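Local atomic coordinates of petrobactin biosynthesis protein AsbB (Bacillus anthracis, PDB entry 3TO3), a protein that catalyses the ATP-dependent condensation of spermidine with citryl-spermidine intermediates in the biosynthesis of the siderophore petrobactin. Residues 23-35 and 96-108. Residues are numbered along the deposited sequence; the frame is centred on the assembly and turned at random.
Sequences VRRRVLRQLVESL and EIQSVAQFLEEVF
Two arginines of helix 23-35 converge on the carboxylate of Glu-96. Arg-25, extended from CG to NE, grips it side-on: its NE meets Glu-96 OE1 at 2.7 Å on a nearly straight bond (173°). Arg-25 NH2 meets Glu-96 OE2 at 2.9 Å, both on the syn side. A bend at chi3 turns Arg-24 NH2 over the carboxylate, reaching Glu-96 OE1 at 2.8 Å from the opposite face, 70° out of plane. Each guanidinium offers several in-plane N-H donors, and one carboxylate oxygen can accept two, so a salt-bridge network forms that probably favours an ionised Glu-96. A water donating to Glu-96 OE1 and Ile-97 O accepts a weak bond from Arg-24 NE.

Beyond the charges, forked Leu-28 touches Ile-97 CG2 with CD1 (3.4 Å) and Val-100 with CD2, while Leu-31 and Leu-104 meet tip to tip through their CD2 methyls. The flat ring of Phe-103 is a knob among Leu-28, Leu-31, Val-32 and Leu-35. Ser-99's short hydroxyl caps helix 100-110, accepting from Gln-102 N.

The axes of segments 23-35 and 100-108 run nearly parallel (22°), two helices packed against an antiparallel sheet through Val-32 on Ile-56 and Phe-103 on Tyr-68, an alpha+beta arrangement away from the ATP site.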
# COMPACT_ATOMS: atom_id res chain seq x y z
N VAL B 23 -1.73 10.03 -23.21
CA VAL B 23 -2.20 8.97 -22.31
C VAL B 23 -3.30 9.51 -21.45
O VAL B 23 -4.31 8.85 -21.23
CB VAL B 23 -1.06 8.34 -21.48
CG1 VAL B 23 -1.60 7.47 -20.30
CG2 VAL B 23 -0.21 7.48 -22.41
N ARG B 24 -3.13 10.73 -20.98
CA ARG B 24 -4.16 11.36 -20.16
C ARG B 24 -5.46 11.42 -20.96
O ARG B 24 -6.54 11.08 -20.47
CB ARG B 24 -3.75 12.77 -19.75
CG ARG B 24 -4.68 13.41 -18.75
CD ARG B 24 -4.39 14.87 -18.67
NE ARG B 24 -4.72 15.55 -19.92
CZ ARG B 24 -4.22 16.72 -20.27
NH1 ARG B 24 -3.35 17.34 -19.47
NH2 ARG B 24 -4.57 17.27 -21.42
N ARG B 25 -5.33 11.84 -22.22
CA ARG B 25 -6.49 11.98 -23.06
C ARG B 25 -7.16 10.62 -23.27
O ARG B 25 -8.38 10.51 -23.22
CB ARG B 25 -6.11 12.63 -24.39
CG ARG B 25 -6.01 14.13 -24.27
CD ARG B 25 -5.25 14.70 -25.42
NE ARG B 25 -5.26 16.16 -25.38
CZ ARG B 25 -4.73 16.92 -26.33
NH1 ARG B 25 -4.20 16.34 -27.40
NH2 ARG B 25 -4.75 18.25 -26.22
N ARG B 26 -6.35 9.60 -23.52
CA ARG B 26 -6.88 8.27 -23.75
C ARG B 26 -7.62 7.75 -22.50
O ARG B 26 -8.73 7.21 -22.61
CB ARG B 26 -5.77 7.30 -24.16
CG ARG B 26 -6.25 5.85 -24.24
CD ARG B 26 -5.11 4.84 -24.36
NE ARG B 26 -5.65 3.52 -24.11
CZ ARG B 26 -4.95 2.39 -24.05
NH1 ARG B 26 -3.62 2.39 -24.26
NH2 ARG B 26 -5.58 1.24 -23.80
N VAL B 27 -7.02 7.94 -21.33
CA VAL B 27 -7.60 7.42 -20.11
C VAL B 27 -8.90 8.13 -19.78
O VAL B 27 -9.85 7.51 -19.34
CB VAL B 27 -6.61 7.49 -18.92
CG1 VAL B 27 -7.33 7.26 -17.61
CG2 VAL B 27 -5.48 6.45 -19.10
N LEU B 28 -8.95 9.44 -20.02
CA LEU B 28 -10.20 10.16 -19.88
C LEU B 28 -11.25 9.64 -20.87
O LEU B 28 -12.42 9.46 -20.51
CB LEU B 28 -10.00 11.65 -20.08
CG LEU B 28 -9.53 12.40 -18.84
CD1 LEU B 28 -9.18 13.83 -19.23
CD2 LEU B 28 -10.67 12.37 -17.85
N ARG B 29 -10.84 9.40 -22.11
CA ARG B 29 -11.77 8.93 -23.13
C ARG B 29 -12.42 7.60 -22.72
O ARG B 29 -13.65 7.45 -22.77
CB ARG B 29 -11.08 8.85 -24.50
CG ARG B 29 -11.93 8.23 -25.59
CD ARG B 29 -11.21 8.23 -26.95
NE ARG B 29 -10.02 7.36 -26.96
CZ ARG B 29 -10.05 6.03 -26.79
NH1 ARG B 29 -11.20 5.40 -26.60
NH2 ARG B 29 -8.92 5.32 -26.80
N GLN B 30 -11.59 6.63 -22.30
CA GLN B 30 -12.12 5.31 -21.97
C GLN B 30 -13.00 5.48 -20.72
O GLN B 30 -14.09 4.91 -20.66
CB GLN B 30 -11.00 4.25 -21.80
CG GLN B 30 -10.18 4.02 -23.11
CD GLN B 30 -9.16 2.86 -23.04
OE1 GLN B 30 -8.36 2.67 -23.97
NE2 GLN B 30 -9.22 2.07 -21.97
N LEU B 31 -12.58 6.33 -19.78
CA LEU B 31 -13.41 6.60 -18.58
C LEU B 31 -14.81 7.11 -18.94
O LEU B 31 -15.81 6.57 -18.48
CB LEU B 31 -12.72 7.57 -17.62
CG LEU B 31 -13.45 8.01 -16.34
CD1 LEU B 31 -13.80 6.83 -15.42
CD2 LEU B 31 -12.59 9.00 -15.57
N VAL B 32 -14.88 8.15 -19.76
CA VAL B 32 -16.15 8.75 -20.05
C VAL B 32 -17.02 7.76 -20.83
O VAL B 32 -18.19 7.57 -20.52
CB VAL B 32 -15.99 10.14 -20.75
CG1 VAL B 32 -17.33 10.69 -21.20
CG2 VAL B 32 -15.30 11.15 -19.80
N GLU B 33 -16.42 7.08 -21.81
CA GLU B 33 -17.12 6.04 -22.56
C GLU B 33 -17.78 5.03 -21.67
O GLU B 33 -18.96 4.69 -21.87
CB GLU B 33 -16.17 5.32 -23.55
CG GLU B 33 -15.76 6.22 -24.69
CD GLU B 33 -14.75 5.59 -25.67
OE1 GLU B 33 -14.31 4.43 -25.45
OE2 GLU B 33 -14.42 6.28 -26.68
N SER B 34 -17.06 4.54 -20.67
CA SER B 34 -17.67 3.51 -19.84
C SER B 34 -18.66 4.08 -18.81
O SER B 34 -19.64 3.40 -18.47
CB SER B 34 -16.64 2.56 -19.19
OG SER B 34 -15.88 3.23 -18.22
N LEU B 35 -18.45 5.31 -18.33
CA LEU B 35 -19.42 5.90 -17.39
C LEU B 35 -20.77 6.13 -18.10
O LEU B 35 -21.82 5.86 -17.54
CB LEU B 35 -18.91 7.20 -16.77
CG LEU B 35 -17.69 7.12 -15.84
CD1 LEU B 35 -17.23 8.51 -15.50
CD2 LEU B 35 -18.02 6.38 -14.58
N GLU B 96 -9.97 22.21 -21.79
CA GLU B 96 -9.80 20.78 -21.79
C GLU B 96 -9.45 20.37 -20.37
O GLU B 96 -8.62 21.01 -19.72
CB GLU B 96 -8.66 20.39 -22.72
CG GLU B 96 -8.23 18.92 -22.60
CD GLU B 96 -7.00 18.57 -23.45
OE1 GLU B 96 -6.59 17.40 -23.36
OE2 GLU B 96 -6.44 19.46 -24.19
N ILE B 97 -10.07 19.30 -19.88
CA ILE B 97 -9.82 18.88 -18.50
C ILE B 97 -8.41 18.31 -18.31
O ILE B 97 -7.96 17.50 -19.10
CB ILE B 97 -10.90 17.92 -17.99
CG1 ILE B 97 -10.60 17.55 -16.54
CG2 ILE B 97 -10.97 16.71 -18.84
CD1 ILE B 97 -10.51 18.80 -15.58
N GLN B 98 -7.68 18.85 -17.34
CA GLN B 98 -6.35 18.36 -16.98
C GLN B 98 -6.23 17.39 -15.80
O GLN B 98 -5.19 16.75 -15.60
CB GLN B 98 -5.47 19.55 -16.66
CG GLN B 98 -5.81 20.76 -17.46
CD GLN B 98 -4.63 21.22 -18.24
OE1 GLN B 98 -4.06 22.27 -17.96
NE2 GLN B 98 -4.22 20.40 -19.22
N SER B 99 -7.30 17.25 -15.04
CA SER B 99 -7.22 16.49 -13.81
C SER B 99 -8.31 15.45 -13.77
O SER B 99 -9.48 15.79 -13.56
CB SER B 99 -7.41 17.45 -12.63
OG SER B 99 -7.46 16.71 -11.42
N VAL B 100 -7.93 14.18 -13.87
CA VAL B 100 -8.90 13.12 -13.82
C VAL B 100 -9.58 13.13 -12.44
O VAL B 100 -10.78 12.92 -12.32
CB VAL B 100 -8.27 11.75 -14.20
CG1 VAL B 100 -7.42 11.22 -13.08
CG2 VAL B 100 -9.35 10.75 -14.51
N ALA B 101 -8.82 13.45 -11.39
CA ALA B 101 -9.43 13.52 -10.06
C ALA B 101 -10.54 14.57 -10.00
O ALA B 101 -11.61 14.32 -9.42
CB ALA B 101 -8.36 13.78 -8.97
N GLN B 102 -10.28 15.75 -10.57
CA GLN B 102 -11.26 16.83 -10.56
C GLN B 102 -12.52 16.46 -11.36
O GLN B 102 -13.66 16.69 -10.90
CB GLN B 102 -10.66 18.15 -11.09
CG GLN B 102 -11.51 19.38 -10.80
CD GLN B 102 -11.04 20.64 -11.53
OE1 GLN B 102 -9.97 20.65 -12.15
NE2 GLN B 102 -11.86 21.70 -11.47
N PHE B 103 -12.31 15.90 -12.56
CA PHE B 103 -13.42 15.45 -13.36
C PHE B 103 -14.28 14.51 -12.49
O PHE B 103 -15.47 14.74 -12.31
CB PHE B 103 -12.96 14.76 -14.66
CG PHE B 103 -14.08 14.06 -15.40
CD1 PHE B 103 -15.02 14.79 -16.11
CD2 PHE B 103 -14.21 12.68 -15.35
CE1 PHE B 103 -16.07 14.16 -16.78
CE2 PHE B 103 -15.27 12.04 -16.00
CZ PHE B 103 -16.20 12.79 -16.71
N LEU B 104 -13.68 13.47 -11.92
CA LEU B 104 -14.47 12.52 -11.13
C LEU B 104 -15.07 13.14 -9.87
O LEU B 104 -16.22 12.86 -9.51
CB LEU B 104 -13.67 11.24 -10.82
CG LEU B 104 -13.47 10.29 -12.00
CD1 LEU B 104 -12.73 9.03 -11.60
CD2 LEU B 104 -14.80 9.89 -12.59
N GLU B 105 -14.33 14.00 -9.18
CA GLU B 105 -14.89 14.64 -7.99
C GLU B 105 -16.11 15.50 -8.33
O GLU B 105 -17.10 15.46 -7.61
CB GLU B 105 -13.83 15.47 -7.25
CG GLU B 105 -12.94 14.63 -6.36
CD GLU B 105 -11.61 15.29 -6.05
OE1 GLU B 105 -11.38 16.44 -6.50
OE2 GLU B 105 -10.79 14.63 -5.37
N GLU B 106 -16.03 16.26 -9.42
CA GLU B 106 -17.12 17.18 -9.76
C GLU B 106 -18.36 16.42 -10.25
O GLU B 106 -19.48 16.70 -9.86
CB GLU B 106 -16.63 18.25 -10.76
CG GLU B 106 -15.46 19.04 -10.19
CD GLU B 106 -15.06 20.28 -10.98
OE1 GLU B 106 -15.17 20.27 -12.22
OE2 GLU B 106 -14.62 21.28 -10.34
N VAL B 107 -18.14 15.43 -11.09
CA VAL B 107 -19.22 14.59 -11.57
C VAL B 107 -19.92 13.79 -10.46
O VAL B 107 -21.12 13.58 -10.49
CB VAL B 107 -18.66 13.68 -12.70
CG1 VAL B 107 -19.52 12.46 -12.92
CG2 VAL B 107 -18.54 14.51 -13.94
N PHE B 108 -19.16 13.35 -9.47
CA PHE B 108 -19.75 12.59 -8.37
C PHE B 108 -20.25 13.42 -7.15
O PHE B 108 -20.63 12.86 -6.11
CB PHE B 108 -18.91 11.36 -8.01
CG PHE B 108 -18.85 10.33 -9.13
CD1 PHE B 108 -20.01 9.74 -9.61
CD2 PHE B 108 -17.65 9.99 -9.73
CE1 PHE B 108 -19.98 8.81 -10.65
CE2 PHE B 108 -17.61 9.05 -10.78
CZ PHE B 108 -18.78 8.46 -11.24
O HOH W 1 -7.33 15.68 -21.12
O HOH W 2 -2.43 16.92 -16.52
O HOH W 3 -3.72 20.13 -22.27